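Local atomic coordinates of lipase aflb (Neosartorya fumigata, PDB entry 6IDY), a protein that probably hydrolyses ester bonds of lipids, as a fungal lipase with an alpha/beta-hydrolase type core and a bound calcium ion. Residues A[203-206]-A[207-210]. Sequence-based numbering, arbitrary orientation.
Sequences NDVQ and INSE
Asn-203 and Asn-208 meet where helix 205-223 begins, a worked example of an N-terminal helix cap, here in the helix that connects the parallel strands 190-195 and 227-232 of the mixed sheet, as in an alpha/beta-hydrolase type core. The backbone O of Asn-203 takes a weak, bent bond from Asn-208 ND2 at 3.0 Å, and one water probably bridges Asn-203 N to Asn-208 OD1, so the amide of Asn-208 meets the incoming chain both directly and through water. Gln-234 accepts a further bond from that ND2. Asp-204 is the N-cap. Its carboxylate folds back over the first turn because chi1 of -175° sets CG beside the carbonyl carbon, and OD1 accepts from Gln-206 N at 3.0 Å, the donor N standing above the carboxylate plane. Gln-206 NE2 reaches the same OD1 on its syn side and also OD2, while Gln-287, from helix 283-287, adds another donor to OD1; so many donors probably favour the charged carboxylate. Behind the cap, Asp-204 O receives Asn-208 N in a nearly straight bond (165°), and Ile-207 CG1 lies against Asp-204 CB at 3.8 Å, the two side chains crossing at about a right angle. The side chain of Val-205 touches Phe-294 and Asp-238. On Val-205 O, Ser-209 N and Ser-209 OG (2.7 Å) arrive from opposite faces of the carbonyl plane, the hydroxyl 36° out of it. The Gln-206 amide is held by backbone atoms of Ala-434 and Ala-436, and a water probably links Gln-206 O to Glu-210 OE2, which also bonds Ser-137 OG.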
loop_
_atom_site.group_PDB
_atom_site.type_symbol
_atom_site.label_atom_id
_atom_site.label_comp_id
_atom_site.label_asym_id
_atom_site.label_seq_id
_atom_site.Cartn_x
_atom_site.Cartn_y
_atom_site.Cartn_z
ATOM N N ASN A 203 7.314 -1.064 11.529
ATOM C CA ASN A 203 8.584 -1.653 11.947
ATOM C C ASN A 203 9.492 -1.767 10.716
ATOM O O ASN A 203 9.074 -1.467 9.591
ATOM C CB ASN A 203 8.388 -3.068 12.532
ATOM C CG ASN A 203 7.733 -3.177 13.880
ATOM O OD1 ASN A 203 7.508 -2.201 14.598
ATOM N ND2 ASN A 203 7.427 -4.403 14.257
ATOM N N ASP A 204 10.725 -2.219 10.946
ATOM C CA ASP A 204 11.771 -2.471 9.967
ATOM C C ASP A 204 11.199 -3.155 8.700
ATOM O O ASP A 204 10.588 -4.222 8.794
ATOM C CB ASP A 204 12.840 -3.352 10.641
ATOM C CG ASP A 204 14.098 -3.647 9.854
ATOM O OD1 ASP A 204 14.155 -3.285 8.657
ATOM O OD2 ASP A 204 15.024 -4.240 10.433
ATOM N N VAL A 205 11.371 -2.506 7.527
ATOM C CA VAL A 205 10.915 -3.004 6.214
ATOM C C VAL A 205 11.484 -4.415 5.939
ATOM O O VAL A 205 10.786 -5.244 5.357
ATOM C CB VAL A 205 11.214 -2.005 5.051
ATOM C CG1 VAL A 205 10.735 -2.549 3.703
ATOM C CG2 VAL A 205 10.577 -0.642 5.312
ATOM N N GLN A 206 12.716 -4.696 6.416
ATOM C CA GLN A 206 13.379 -6.004 6.288
ATOM C C GLN A 206 12.573 -7.107 6.993
ATOM O O GLN A 206 12.522 -8.229 6.496
ATOM C CB GLN A 206 14.822 -5.956 6.825
ATOM C CG GLN A 206 15.692 -4.903 6.133
ATOM C CD GLN A 206 17.025 -4.702 6.802
ATOM O OE1 GLN A 206 18.073 -5.058 6.258
ATOM N NE2 GLN A 206 17.023 -4.108 7.989
ATOM N N ILE A 207 11.944 -6.779 8.140
ATOM C CA ILE A 207 11.088 -7.691 8.904
ATOM C C ILE A 207 9.742 -7.794 8.188
ATOM O O ILE A 207 9.226 -8.897 8.025
ATOM C CB ILE A 207 10.903 -7.239 10.394
ATOM C CG1 ILE A 207 12.256 -7.093 11.164
ATOM C CG2 ILE A 207 9.908 -8.151 11.157
ATOM C CD1 ILE A 207 13.179 -8.327 11.238
ATOM N N ASN A 208 9.174 -6.642 7.763
ATOM C CA ASN A 208 7.889 -6.592 7.047
ATOM C C ASN A 208 7.894 -7.496 5.824
ATOM O O ASN A 208 6.909 -8.185 5.573
ATOM C CB ASN A 208 7.530 -5.146 6.650
ATOM C CG ASN A 208 7.383 -4.209 7.824
ATOM O OD1 ASN A 208 7.197 -4.630 8.967
ATOM N ND2 ASN A 208 7.466 -2.909 7.566
ATOM N N SER A 209 9.025 -7.506 5.087
ATOM C CA SER A 209 9.251 -8.298 3.879
ATOM C C SER A 209 9.123 -9.808 4.101
ATOM O O SER A 209 8.718 -10.514 3.181
ATOM C CB SER A 209 10.620 -7.977 3.295
ATOM O OG SER A 209 10.704 -6.590 3.020
ATOM N N GLU A 210 9.477 -10.300 5.306
ATOM C CA GLU A 210 9.398 -11.717 5.677
ATOM C C GLU A 210 7.962 -12.212 5.591
ATOM O O GLU A 210 7.727 -13.347 5.170
ATOM C CB GLU A 210 9.932 -11.943 7.095
ATOM C CG GLU A 210 11.434 -11.765 7.203
ATOM C CD GLU A 210 12.036 -12.312 8.478
ATOM O OE1 GLU A 210 11.473 -13.273 9.049
ATOM O OE2 GLU A 210 13.086 -11.786 8.902
HETATM O O HOH W 1 5.719 -3.255 10.769
HETATM O O HOH W 2 14.357 -9.928 7.465
#